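Local coordinates for protein putative ABC transporter (Thermobispora bispora, PDB 4PE6) that probably binds a carbohydrate-type solute for an ABC importer, here holding (2R,3S)-2,3,4-trihydroxybutanoic acid, at residues L23-I28 and T35-F40; N30-T35 and L86-S91; E41-Q46 and Q263-L268; K57-P62 and K75-Q80; A191-A196 and C213-G218. All coordinates share one frame; numbering follows the deposited sequence. Where two conformers were deposited one is given.

Interaction 1: residues L23-I28 and T35-F40; sequences LSNGFI and TMIAKF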
# COMPACT_ATOMS: atom_id res chain seq x y z
N LEU A 23 13.78 -6.36 7.99
CA LEU A 23 12.81 -5.88 6.99
C LEU A 23 13.53 -5.07 5.92
O LEU A 23 14.23 -4.08 6.22
CB LEU A 23 11.70 -5.06 7.64
CG LEU A 23 10.50 -4.68 6.76
CD1 LEU A 23 9.27 -4.40 7.62
CD2 LEU A 23 10.79 -3.48 5.86
N SER A 24 13.35 -5.48 4.68
CA SER A 24 13.92 -4.77 3.53
C SER A 24 12.77 -4.18 2.71
O SER A 24 11.87 -4.90 2.25
CB SER A 24 14.73 -5.72 2.65
OG SER A 24 15.03 -5.12 1.40
N ASN A 25 12.79 -2.86 2.58
CA ASN A 25 11.72 -2.13 1.89
C ASN A 25 12.22 -1.47 0.64
O ASN A 25 13.17 -0.66 0.69
CB ASN A 25 11.14 -1.10 2.84
CG ASN A 25 10.16 -0.17 2.16
OD1 ASN A 25 9.37 -0.59 1.32
ND2 ASN A 25 10.21 1.09 2.51
N GLY A 26 11.57 -1.79 -0.49
CA GLY A 26 11.99 -1.32 -1.81
C GLY A 26 11.72 0.14 -2.16
O GLY A 26 12.30 0.65 -3.08
N PHE A 27 10.87 0.84 -1.41
CA PHE A 27 10.55 2.22 -1.71
C PHE A 27 10.03 2.88 -0.46
O PHE A 27 9.14 2.35 0.18
CB PHE A 27 9.49 2.34 -2.83
CG PHE A 27 9.15 3.77 -3.18
CD1 PHE A 27 10.14 4.63 -3.69
CD2 PHE A 27 7.87 4.27 -3.02
CE1 PHE A 27 9.83 5.94 -4.01
CE2 PHE A 27 7.57 5.59 -3.34
CZ PHE A 27 8.56 6.42 -3.84
N ILE A 28 10.61 4.03 -0.11
CA ILE A 28 10.23 4.75 1.10
C ILE A 28 9.69 6.16 0.82
O ILE A 28 9.26 6.88 1.75
CB ILE A 28 11.41 4.77 2.11
CG1 ILE A 28 10.97 5.30 3.49
CG2 ILE A 28 12.59 5.57 1.57
CD1 ILE A 28 9.77 4.58 4.07
N THR A 35 4.23 5.06 7.07
CA THR A 35 3.35 4.50 8.08
C THR A 35 3.62 2.99 8.20
O THR A 35 3.65 2.43 9.30
CB THR A 35 1.88 4.78 7.78
OG1 THR A 35 1.63 6.19 7.91
CG2 THR A 35 0.97 4.03 8.75
N MSE A 36 3.84 2.34 7.06
CA MSE A 36 4.11 0.90 7.07
C MSE A 36 5.31 0.57 7.91
O MSE A 36 5.29 -0.38 8.68
CB MSE A 36 4.27 0.44 5.62
CG MSE A 36 4.91 -0.93 5.59
SE MSE A 36 5.44 -1.29 3.74
CE MSE A 36 7.26 -0.62 4.02
N ILE A 37 6.38 1.36 7.77
CA ILE A 37 7.59 1.19 8.59
C ILE A 37 7.33 1.51 10.07
O ILE A 37 7.71 0.74 10.96
CB ILE A 37 8.76 2.04 8.04
CG1 ILE A 37 9.18 1.49 6.66
CG2 ILE A 37 9.94 2.09 9.01
CD1 ILE A 37 9.63 0.05 6.65
N ALA A 38 6.65 2.62 10.31
CA ALA A 38 6.35 3.04 11.68
C ALA A 38 5.55 1.97 12.44
O ALA A 38 5.89 1.62 13.56
CB ALA A 38 5.67 4.39 11.67
N LYS A 39 4.51 1.40 11.81
CA LYS A 39 3.72 0.35 12.46
C LYS A 39 4.55 -0.91 12.73
O LYS A 39 4.43 -1.50 13.80
CB LYS A 39 2.49 -0.01 11.62
CG LYS A 39 1.52 1.13 11.42
CD LYS A 39 0.86 1.56 12.72
CE LYS A 39 0.05 2.83 12.53
NZ LYS A 39 -0.98 2.94 13.58
N PHE A 40 5.41 -1.31 11.78
CA PHE A 40 6.32 -2.41 11.99
C PHE A 40 7.25 -2.15 13.16
O PHE A 40 7.46 -3.02 14.00
CB PHE A 40 7.20 -2.70 10.76
CG PHE A 40 8.28 -3.72 11.03
CD1 PHE A 40 7.97 -5.08 11.08
CD2 PHE A 40 9.58 -3.33 11.28
CE1 PHE A 40 8.95 -6.02 11.33
CE2 PHE A 40 10.57 -4.26 11.54
CZ PHE A 40 10.24 -5.61 11.58

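Interaction 2: residues N30-T35 and L86-S91; sequences NGWRQT and LINPAS. With LTH ((2R,3S)-2,3,4-trihydroxybutanoic acid), chain C.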
# COMPACT_ATOMS: atom_id res chain seq x y z
N ASN A 30 7.00 7.70 -0.05
CA ASN A 30 5.62 8.14 0.11
C ASN A 30 5.17 7.88 1.54
O ASN A 30 5.79 7.10 2.28
CB ASN A 30 4.67 7.54 -0.96
CG ASN A 30 4.29 6.08 -0.68
OD1 ASN A 30 4.04 5.70 0.46
ND2 ASN A 30 4.19 5.28 -1.74
N GLY A 31 4.12 8.57 1.96
CA GLY A 31 3.69 8.56 3.35
C GLY A 31 3.12 7.21 3.77
O GLY A 31 3.19 6.84 4.94
N TRP A 32 2.55 6.47 2.80
CA TRP A 32 2.00 5.15 3.08
C TRP A 32 3.13 4.23 3.56
O TRP A 32 3.01 3.51 4.55
CB TRP A 32 1.28 4.60 1.82
CG TRP A 32 0.57 3.27 2.01
CD1 TRP A 32 -0.75 3.08 2.20
CD2 TRP A 32 1.17 1.96 1.97
NE1 TRP A 32 -1.02 1.74 2.34
CE2 TRP A 32 0.13 1.03 2.17
CE3 TRP A 32 2.47 1.49 1.80
CZ2 TRP A 32 0.36 -0.34 2.21
CZ3 TRP A 32 2.70 0.15 1.83
CH2 TRP A 32 1.64 -0.77 2.02
N ARG A 33 4.27 4.29 2.86
CA ARG A 33 5.41 3.45 3.19
C ARG A 33 6.02 3.85 4.53
O ARG A 33 6.52 3.02 5.27
CB ARG A 33 6.47 3.53 2.10
CG ARG A 33 6.09 2.88 0.78
CD ARG A 33 6.06 1.34 0.84
NE ARG A 33 5.69 0.84 -0.48
CZ ARG A 33 6.47 0.12 -1.30
NH1 ARG A 33 7.66 -0.28 -0.96
NH2 ARG A 33 6.01 -0.22 -2.49
N GLN A 34 5.96 5.14 4.83
CA GLN A 34 6.41 5.63 6.12
C GLN A 34 5.54 5.14 7.27
O GLN A 34 6.06 4.77 8.31
CB GLN A 34 6.57 7.14 6.10
CG GLN A 34 7.88 7.49 5.43
CD GLN A 34 7.89 8.84 4.81
OE1 GLN A 34 7.27 9.78 5.31
NE2 GLN A 34 8.61 8.97 3.69
N THR A 35 4.23 5.06 7.07
CA THR A 35 3.35 4.50 8.08
C THR A 35 3.62 2.99 8.20
O THR A 35 3.65 2.43 9.30
CB THR A 35 1.88 4.78 7.78
OG1 THR A 35 1.63 6.19 7.91
CG2 THR A 35 0.97 4.03 8.75
N LEU A 86 11.62 -9.95 6.10
CA LEU A 86 10.37 -9.45 5.53
C LEU A 86 10.69 -8.53 4.39
O LEU A 86 11.52 -7.60 4.53
CB LEU A 86 9.55 -8.69 6.59
CG LEU A 86 9.46 -9.34 7.97
CD1 LEU A 86 8.56 -8.53 8.90
CD2 LEU A 86 8.98 -10.77 7.90
N ILE A 87 10.05 -8.74 3.24
CA ILE A 87 10.46 -7.99 2.05
C ILE A 87 9.29 -7.32 1.35
O ILE A 87 8.31 -7.99 0.97
CB ILE A 87 11.16 -8.88 1.00
CG1 ILE A 87 12.35 -9.59 1.61
CG2 ILE A 87 11.55 -8.03 -0.22
CD1 ILE A 87 12.96 -10.61 0.67
N ASN A 88 9.38 -6.00 1.19
CA ASN A 88 8.51 -5.29 0.26
C ASN A 88 9.33 -5.04 -1.00
O ASN A 88 10.22 -4.15 -1.06
CB ASN A 88 7.96 -4.01 0.86
CG ASN A 88 6.84 -3.39 0.01
OD1 ASN A 88 6.89 -3.45 -1.21
ND2 ASN A 88 5.84 -2.80 0.67
N PRO A 89 9.07 -5.85 -2.03
CA PRO A 89 9.98 -5.88 -3.16
C PRO A 89 9.83 -4.74 -4.13
O PRO A 89 8.71 -4.35 -4.48
CB PRO A 89 9.66 -7.23 -3.83
CG PRO A 89 8.27 -7.49 -3.48
CD PRO A 89 8.00 -6.86 -2.15
N ALA A 90 10.97 -4.19 -4.55
CA ALA A 90 10.99 -3.11 -5.53
C ALA A 90 10.55 -3.61 -6.92
O ALA A 90 9.94 -2.85 -7.67
CB ALA A 90 12.38 -2.50 -5.61
N SER A 91 10.83 -4.88 -7.22
CA SER A 91 10.63 -5.48 -8.56
C SER A 91 9.89 -6.80 -8.48
O SER A 91 10.04 -7.53 -7.52
CB SER A 91 11.98 -5.71 -9.26
OG SER A 91 11.91 -6.72 -10.29
O1 LTH C . 1.20 2.95 -1.62
C1 LTH C . 2.19 2.13 -1.59
O LTH C . 3.40 2.44 -1.51
C2 LTH C . 1.88 0.62 -1.58
O2 LTH C . 3.10 -0.16 -1.61
C3 LTH C . 1.05 0.20 -2.77
O3 LTH C . 1.73 0.52 -3.98
C4 LTH C . 0.84 -1.33 -2.72
O4 LTH C . 0.05 -1.59 -1.54
O HOH W 1 8.32 -1.50 -3.64

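Interaction 3: residues E41-Q46 and Q263-L268; sequences EEAAKQ and QSVAAL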
# COMPACT_ATOMS: atom_id res chain seq x y z
N GLU A 41 7.84 -0.96 13.20
CA GLU A 41 8.82 -0.67 14.23
C GLU A 41 8.17 -0.60 15.62
O GLU A 41 8.74 -1.09 16.59
CB GLU A 41 9.54 0.63 13.91
CG GLU A 41 10.59 0.46 12.83
CD GLU A 41 11.25 1.77 12.44
OE1 GLU A 41 10.62 2.84 12.60
OE2 GLU A 41 12.39 1.72 11.93
N GLU A 42 6.99 -0.01 15.70
CA GLU A 42 6.22 -0.03 16.95
C GLU A 42 5.90 -1.47 17.38
O GLU A 42 6.06 -1.82 18.53
CB GLU A 42 4.93 0.76 16.78
CG GLU A 42 3.97 0.67 17.95
CD GLU A 42 2.69 1.44 17.69
OE1 GLU A 42 1.94 1.10 16.74
OE2 GLU A 42 2.42 2.36 18.47
N ALA A 43 5.44 -2.31 16.45
CA ALA A 43 5.11 -3.69 16.80
C ALA A 43 6.35 -4.51 17.20
O ALA A 43 6.29 -5.34 18.10
CB ALA A 43 4.39 -4.37 15.65
N ALA A 44 7.45 -4.27 16.50
CA ALA A 44 8.70 -5.00 16.76
C ALA A 44 9.26 -4.65 18.12
O ALA A 44 9.68 -5.53 18.87
CB ALA A 44 9.72 -4.67 15.69
N LYS A 45 9.28 -3.34 18.41
CA LYS A 45 9.77 -2.81 19.67
C LYS A 45 8.99 -3.43 20.83
O LYS A 45 9.57 -3.84 21.84
CB LYS A 45 9.61 -1.28 19.65
CG LYS A 45 10.17 -0.54 20.84
CD LYS A 45 10.01 0.97 20.67
CE LYS A 45 10.34 1.72 21.96
NZ LYS A 45 11.77 1.63 22.37
N GLN A 46 7.68 -3.55 20.66
CA GLN A 46 6.84 -4.15 21.68
C GLN A 46 7.13 -5.65 21.78
O GLN A 46 7.25 -6.18 22.88
CB GLN A 46 5.36 -3.85 21.39
CG GLN A 46 4.36 -4.39 22.39
CD GLN A 46 4.61 -3.90 23.79
OE1 GLN A 46 4.66 -2.69 24.06
NE2 GLN A 46 4.78 -4.84 24.71
N GLN A 263 0.24 -4.45 6.71
CA GLN A 263 0.76 -5.71 6.21
C GLN A 263 2.13 -6.03 6.78
O GLN A 263 2.46 -7.20 6.94
CB GLN A 263 0.85 -5.70 4.71
CG GLN A 263 -0.47 -5.84 3.99
CD GLN A 263 -0.30 -5.62 2.51
OE1 GLN A 263 -0.11 -6.57 1.77
NE2 GLN A 263 -0.34 -4.34 2.08
N SER A 264 2.93 -5.01 7.11
CA SER A 264 4.22 -5.24 7.72
C SER A 264 4.12 -5.90 9.10
O SER A 264 4.99 -6.70 9.49
CB SER A 264 5.01 -3.92 7.82
OG SER A 264 4.33 -3.00 8.65
N VAL A 265 3.10 -5.52 9.86
CA VAL A 265 2.89 -6.06 11.18
C VAL A 265 2.37 -7.49 11.06
O VAL A 265 2.80 -8.39 11.77
CB VAL A 265 1.88 -5.23 11.96
CG1 VAL A 265 1.58 -5.88 13.29
CG2 VAL A 265 2.39 -3.81 12.19
N ALA A 266 1.45 -7.71 10.14
CA ALA A 266 0.97 -9.07 9.87
C ALA A 266 2.13 -9.97 9.41
O ALA A 266 2.19 -11.13 9.76
CB ALA A 266 -0.13 -9.05 8.82
N ALA A 267 3.04 -9.42 8.61
CA ALA A 267 4.21 -10.18 8.14
C ALA A 267 5.13 -10.55 9.32
O ALA A 267 5.69 -11.64 9.35
CB ALA A 267 4.97 -9.37 7.10
N LEU A 268 5.26 -9.66 10.29
CA LEU A 268 6.01 -9.95 11.52
C LEU A 268 5.42 -11.17 12.23
O LEU A 268 6.14 -12.07 12.65
CB LEU A 268 5.98 -8.74 12.46
CG LEU A 268 6.57 -8.88 13.86
CD1 LEU A 268 8.03 -9.28 13.82
CD2 LEU A 268 6.38 -7.60 14.65

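Interaction 4: residues K57-P62 and K75-Q80; sequences KVVNAP and KSLLLQ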
# COMPACT_ATOMS: atom_id res chain seq x y z
N LYS A 57 15.64 -4.93 12.46
CA LYS A 57 16.29 -3.96 11.62
C LYS A 57 15.45 -3.65 10.38
O LYS A 57 14.92 -4.58 9.73
CB LYS A 57 17.66 -4.47 11.19
CG LYS A 57 18.59 -3.38 10.67
CD LYS A 57 19.92 -3.97 10.25
CE LYS A 57 20.74 -3.03 9.39
NZ LYS A 57 21.40 -2.03 10.25
N VAL A 58 15.34 -2.36 10.07
CA VAL A 58 14.72 -1.87 8.85
C VAL A 58 15.75 -1.27 7.89
O VAL A 58 16.56 -0.40 8.27
CB VAL A 58 13.67 -0.79 9.18
CG1 VAL A 58 13.16 -0.11 7.91
CG2 VAL A 58 12.52 -1.43 9.94
N VAL A 59 15.71 -1.70 6.64
CA VAL A 59 16.53 -1.05 5.64
C VAL A 59 15.68 -0.65 4.44
O VAL A 59 14.96 -1.48 3.89
CB VAL A 59 17.70 -1.94 5.21
CG1 VAL A 59 18.51 -1.24 4.15
CG2 VAL A 59 18.58 -2.26 6.43
N ASN A 60 15.75 0.63 4.07
CA ASN A 60 15.01 1.17 2.93
C ASN A 60 15.94 1.41 1.75
O ASN A 60 17.00 2.03 1.90
CB ASN A 60 14.34 2.51 3.26
CG ASN A 60 13.32 2.39 4.39
OD1 ASN A 60 12.35 1.62 4.31
ND2 ASN A 60 13.52 3.20 5.44
N ALA A 61 15.54 0.95 0.57
CA ALA A 61 16.25 1.30 -0.66
C ALA A 61 15.85 2.73 -1.10
O ALA A 61 14.67 3.03 -1.19
CB ALA A 61 15.94 0.29 -1.75
N PRO A 62 16.83 3.63 -1.32
CA PRO A 62 16.46 4.98 -1.74
C PRO A 62 16.12 5.05 -3.23
O PRO A 62 16.34 4.09 -3.96
CB PRO A 62 17.71 5.81 -1.44
CG PRO A 62 18.83 4.83 -1.54
CD PRO A 62 18.27 3.53 -1.03
N LYS A 75 21.70 -8.57 0.73
CA LYS A 75 22.95 -9.29 0.98
C LYS A 75 23.67 -8.77 2.23
O LYS A 75 24.18 -9.56 3.02
CB LYS A 75 23.85 -9.26 -0.24
CG LYS A 75 23.22 -9.96 -1.43
CD LYS A 75 23.96 -9.67 -2.72
CE LYS A 75 23.35 -10.45 -3.87
NZ LYS A 75 24.00 -10.10 -5.14
N SER A 76 23.69 -7.45 2.45
CA SER A 76 24.30 -6.92 3.68
C SER A 76 23.51 -7.36 4.92
O SER A 76 24.10 -7.65 5.98
CB SER A 76 24.48 -5.40 3.63
OG SER A 76 25.54 -5.05 2.74
N LEU A 77 22.19 -7.45 4.79
CA LEU A 77 21.36 -7.96 5.89
C LEU A 77 21.66 -9.43 6.17
O LEU A 77 21.74 -9.83 7.34
CB LEU A 77 19.86 -7.79 5.60
CG LEU A 77 19.29 -6.38 5.89
CD1 LEU A 77 17.92 -6.23 5.27
CD2 LEU A 77 19.25 -6.13 7.38
N LEU A 78 21.84 -10.23 5.13
CA LEU A 78 22.08 -11.66 5.35
C LEU A 78 23.37 -11.92 6.14
O LEU A 78 23.43 -12.86 6.93
CB LEU A 78 22.10 -12.43 4.04
CG LEU A 78 20.74 -12.53 3.36
CD1 LEU A 78 20.90 -13.33 2.09
CD2 LEU A 78 19.68 -13.15 4.28
N LEU A 79 24.37 -11.06 5.96
CA LEU A 79 25.60 -11.14 6.75
C LEU A 79 25.37 -11.03 8.24
O LEU A 79 26.19 -11.50 9.01
CB LEU A 79 26.60 -10.05 6.33
CG LEU A 79 27.09 -10.14 4.89
CD1 LEU A 79 27.85 -8.88 4.52
CD2 LEU A 79 27.94 -11.39 4.70
N GLN A 80 24.28 -10.37 8.65
CA GLN A 80 23.96 -10.21 10.07
C GLN A 80 23.11 -11.37 10.60
O GLN A 80 22.67 -11.34 11.74
CB GLN A 80 23.21 -8.90 10.28
CG GLN A 80 24.05 -7.67 9.94
CD GLN A 80 23.24 -6.40 10.03
OE1 GLN A 80 22.96 -5.77 9.02
NE2 GLN A 80 22.87 -6.01 11.25

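Interaction 5: residues A191-A196 and C213-G218; sequences ATAQKA and CGDGYG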
# COMPACT_ATOMS: atom_id res chain seq x y z
N ALA A 191 2.89 15.02 -3.07
CA ALA A 191 3.73 16.08 -3.63
C ALA A 191 4.23 15.72 -5.03
O ALA A 191 4.24 16.57 -5.92
CB ALA A 191 4.90 16.41 -2.71
N THR A 192 4.57 14.45 -5.25
CA THR A 192 5.00 14.00 -6.56
C THR A 192 3.85 14.09 -7.58
O THR A 192 4.02 14.62 -8.68
CB THR A 192 5.51 12.56 -6.50
OG1 THR A 192 6.58 12.50 -5.55
CG2 THR A 192 6.00 12.09 -7.84
N ALA A 193 2.70 13.52 -7.22
CA ALA A 193 1.50 13.63 -8.01
C ALA A 193 1.12 15.09 -8.28
O ALA A 193 0.76 15.44 -9.39
CB ALA A 193 0.35 12.95 -7.29
N GLN A 194 1.18 15.93 -7.23
CA GLN A 194 0.89 17.36 -7.39
C GLN A 194 1.71 17.97 -8.50
O GLN A 194 1.17 18.66 -9.37
CB GLN A 194 1.16 18.12 -6.09
CG GLN A 194 0.82 19.62 -6.17
CD GLN A 194 1.07 20.33 -4.85
OE1 GLN A 194 1.33 19.70 -3.83
NE2 GLN A 194 0.99 21.66 -4.87
N LYS A 195 3.01 17.72 -8.46
CA LYS A 195 3.93 18.28 -9.44
C LYS A 195 3.63 17.77 -10.86
O LYS A 195 3.59 18.56 -11.80
CB LYS A 195 5.37 17.93 -9.08
CG LYS A 195 6.40 18.73 -9.84
CD LYS A 195 7.79 18.09 -9.76
CE LYS A 195 8.85 19.07 -10.26
NZ LYS A 195 9.49 19.84 -9.16
N ALA A 196 3.40 16.46 -11.00
CA ALA A 196 3.14 15.88 -12.31
C ALA A 196 1.81 16.36 -12.91
O ALA A 196 1.74 16.69 -14.10
CB ALA A 196 3.16 14.36 -12.24
N CYS A 213 -3.42 6.90 -6.97
CA CYS A 213 -3.00 5.97 -5.94
C CYS A 213 -2.81 6.76 -4.65
O CYS A 213 -1.72 7.28 -4.40
CB CYS A 213 -1.68 5.31 -6.33
SG CYS A 213 -1.05 4.14 -5.12
N GLY A 214 -3.87 6.89 -3.87
CA GLY A 214 -3.82 7.58 -2.58
C GLY A 214 -3.09 8.91 -2.66
O GLY A 214 -2.20 9.19 -1.86
N ASP A 215 -3.45 9.74 -3.62
CA ASP A 215 -2.70 10.96 -3.90
C ASP A 215 -3.60 12.17 -4.08
O ASP A 215 -3.12 13.25 -4.47
CB ASP A 215 -1.89 10.75 -5.17
CG ASP A 215 -2.73 10.18 -6.30
OD1 ASP A 215 -3.96 10.46 -6.29
OD2 ASP A 215 -2.20 9.45 -7.17
N GLY A 216 -4.89 12.00 -3.79
CA GLY A 216 -5.90 13.02 -4.07
C GLY A 216 -5.68 14.38 -3.41
O GLY A 216 -6.11 15.40 -3.94
N TYR A 217 -5.01 14.41 -2.26
CA TYR A 217 -4.77 15.71 -1.58
C TYR A 217 -3.80 16.52 -2.42
O TYR A 217 -4.00 17.70 -2.64
CB TYR A 217 -4.24 15.53 -0.15
CG TYR A 217 -3.99 16.82 0.59
CD1 TYR A 217 -5.00 17.46 1.30
CD2 TYR A 217 -2.72 17.42 0.58
CE1 TYR A 217 -4.76 18.65 1.98
CE2 TYR A 217 -2.48 18.61 1.24
CZ TYR A 217 -3.50 19.21 1.94
OH TYR A 217 -3.24 20.37 2.60
N GLY A 218 -2.74 15.88 -2.90
CA GLY A 218 -1.76 16.51 -3.78
C GLY A 218 -2.33 16.91 -5.12
O GLY A 218 -2.03 17.98 -5.65

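Interaction 1: residues L23-I28 and T35-F40
Leu23 and Phe40 meet from opposite directions, a methyl group laid on an aromatic face. The CD1 methyl of Leu23 stands 3.7 Å from the centroid of the Phe40 ring and only 14° off the ring normal, which makes this a true CH-pi contact, shifted somewhat toward the CG side of the ring. Both side chains leave their backbones with CG anti to N (chi1 -171° for Leu23, 172° for Phe40), and this sends each into the layer between strand and helix. The second branch of Leu23 turns to another partner: its CD2 lies 3.8 Å from CD1 of Ile37. That isoleucine also receives Ile28, whose CD1 comes in at about a right angle and stops 4.1 Å from CG1 of Ile37.

The two elements belong to the first beta-alpha-beta unit of a type I periplasmic-binding-protein fold, in which the axes of strand 23-25 and helix 35-40 run nearly antiparallel, 11.1 Å apart at closest. Phe112 of strand 108-112, beyond strand 84-88, touches both Leu23 and Met36 in the same layer.

At the end of the strand the packing turns polar. Asn25 gives ND2 to Phe27 O at 2.9 Å, the donor sitting well above the carbonyl plane, and also to Asn60 OD1, while its OD1 accepts from Arg33 NH1. With its amide thus gripped, Asn25 presents OD1 to the CE methyl of selenomethionine Met36 at 3.4 Å. Met36 was deposited in two conformers; this methyl contact, made through a bend at chi3, belongs to one of them and is to be read with reserve.

Interaction 2: residues N30-T35 and L86-S91
Arg33 reaches from the first turns of helix 31-49 to Asn88 at the end of strand 84-88, passing the bound trihydroxybutanoic acid on the way. From CB the chain bends at chi2 (-71°) and brings CG within 3.6 Å of the ligand carboxylate atom O. CD follows, close to the same oxygen and in the plane of the Trp32 ring at its edge. NE then bridges two ligand oxygens, donating to the carboxylate O at 3.0 Å and to the hydroxyl O2 at 3.0 Å. At the tip, NH2 adds a weak bond to O2 and donates a hydrogen bond to water 1, which bonds to Pro89 O, while NH1 binds Asn25 OD1.

Asn88 approaches the guanidinium over one face, the amide and guanidinium planes 22° apart. Its OD1 is 3.3 Å from Arg33 NH1, but the angle is too poor for a hydrogen bond; the contact is a flat overlap. Asp113 OD2 takes the amide ND2 of Asn88, which fixes the amide's rotation.

The carboxylate is also held by Asn30 ND2, 3.0 Å from ligand O in an almost straight bond (177°). Asn30 is the N-cap of the helix as well, its OD1 accepting from Arg33 N at 2.8 Å. Trp32 lays one face of its ring against the ligand, whose C2 stands 3.5 Å above the ring plane, toward the rim, and its NE1 donates to Ser259 O. With an alanine here, the ligand would probably lose this aromatic wall and Ser259 O its indole N-H. Two donors thus share one carboxylate oxygen, a chemistry likely to favour an acid carrying a neighbouring hydroxyl.

Interaction 3: residues E41-Q46 and Q263-L268
No ring, amide or carboxylate carries the contact of Ala43 with Val265 and Leu268: there are no flat faces or edges here, only methyl groups. The aromatic groups of the neighbourhood lie to its sides, Phe40 against Ser264 and Phe112 against Ala267. What is built is a helix pair of the alpha/beta/alpha lobe of the periplasmic-binding-protein fold, helix 31-49 beside helix 263-275. The two segments run in the same sense at an angle of 29°, their axes 9.6 Å apart, and the CA atoms of Ala43 and Val265 approach to 6.5 Å.

The small side chain of Ala43 is consistent with so close an approach. The CB of Ala43 points at the other helix and is received by two larger side chains, one turn apart. Val265 offers both of its branches: with CG1 anti to the backbone N (chi1 175°), CG2 falls beside that nitrogen, and the two methyls straddle the alanine like a fork, CG1 being 4.0 Å from Ala43 CB. Leu268 comes from the next turn, its CG also anti to N, and sends one branch, CD2, to the same methyl at 3.9 Å.

The contact brings together parts of the chain far apart in sequence, since helix 263-275 returns late to pack beside the first helix. About two turns before Ala43 on helix 31-49, Met36 O accepts from Ser264 OG. Glu41 and Ala44, for their part, lean on Tyr56 of the edge strand 55-60. Past Ala43, the same CD2 of Leu268 comes to rest 4.0 Å from the backbone N of Ala44.

Interaction 4: residues K57-P62 and K75-Q80
Strand 57-60 packs against the C-terminal part of helix 67-78, with Val59 and Leu77 facing each other across a CA-to-CA separation of 8.4 Å. The strand is one of the two outermost of the sheet, and the helix belongs to the beta-alpha-beta crossover that leads from it, past strand 20-25, to strand 84-88. Gln80 N bonds to Leu77 O, and the Gln80 side chain is directed toward the strand.

Val59 and Leu77 reach toward each other tip to tip: CG2 of the valine is 4.0 Å from CD2 of the leucine. Lys57, two residues back on the same side of the strand, crosses obliquely, its CD 3.7 Å from that leucine methyl. Its aliphatic stem runs out extended to CE and bends there (chi4 80°), turning NZ aside. Gln80 meets this stem at about a right angle, its amide laid beside the methylenes. A glycine in place of Gln80 would probably leave the Lys57 methylenes without this neighbour and set the lysine freer to turn. Gln80 OE1 ends 3.5 Å from Lys57 CE.

Interaction 5: residues A191-A196 and C213-G218
With CG set between the backbone N and the carbonyl carbon (chi1 49°), Asp215 turns its carboxylate back to the N-H of Cys213, while the course of the backbone points its CB toward Ala193. Gln194, by contrast, has CG anti to N (chi1 -178°) and runs out extended past Gly218. These residues join two helices of the second alpha/beta lobe of the periplasmic-binding-protein fold. Helix 190-200 lies in the crossover that leads from edge strand 178-185, past strand 147-153, to strand 209-211; the loop after that strand opens helix 216-226.

The Asp215 carboxylate spends itself locally: OD2 takes the N-H of Cys213 at 2.8 Å (158° at the hydrogen), the donor coming from above the carboxylate plane. Although Asp215 stands at the N-cap position, its side chain makes no capping bond. Between them lies Gly214, with the left-handed backbone that glycine readily takes. Cys213 is itself tied by a disulfide to Cys188, a residue of the ligand pocket, so this loop is covalently linked to the segment leading into helix 190-200.

Across the contact, Ala193 CB and Asp215 CB touch at 3.8 Å, and both side chains also touch Val152 of strand 147-153. Gly218 lets the helices close in further: its CA lies 4.6 Å from the CA of Gln194, and a beta carbon on it would point toward the helix and crowd the backbone N atoms of Ala191 and Gln194. Gly218 O faces Gln194 CA at 3.5 Å in a CA-H...O contact and lies 3.2 Å from Gln194 CB.

Overall arrangement
Interactions 1 to 4 gather in one lobe, and interaction 5 stands in the other. Helix 31-49 is the common element of interactions 1, 2 and 3, meeting strand 20-25, strand 84-88 and helix 263-275; the centres of interactions 1 and 2 are about 5 Å apart, those of 1 and 3 about 10 Å. Interaction 4 lies at the sheet's outer edge, its strand 55-60 bonded to strand 20-25, and falls in sequence between the partners of interactions 2 and 3. Interaction 5 lies about 17 Å from interaction 2, centre to centre, without touching it. The ligand is bound at interaction 2, consistent with a cleft between two lobes.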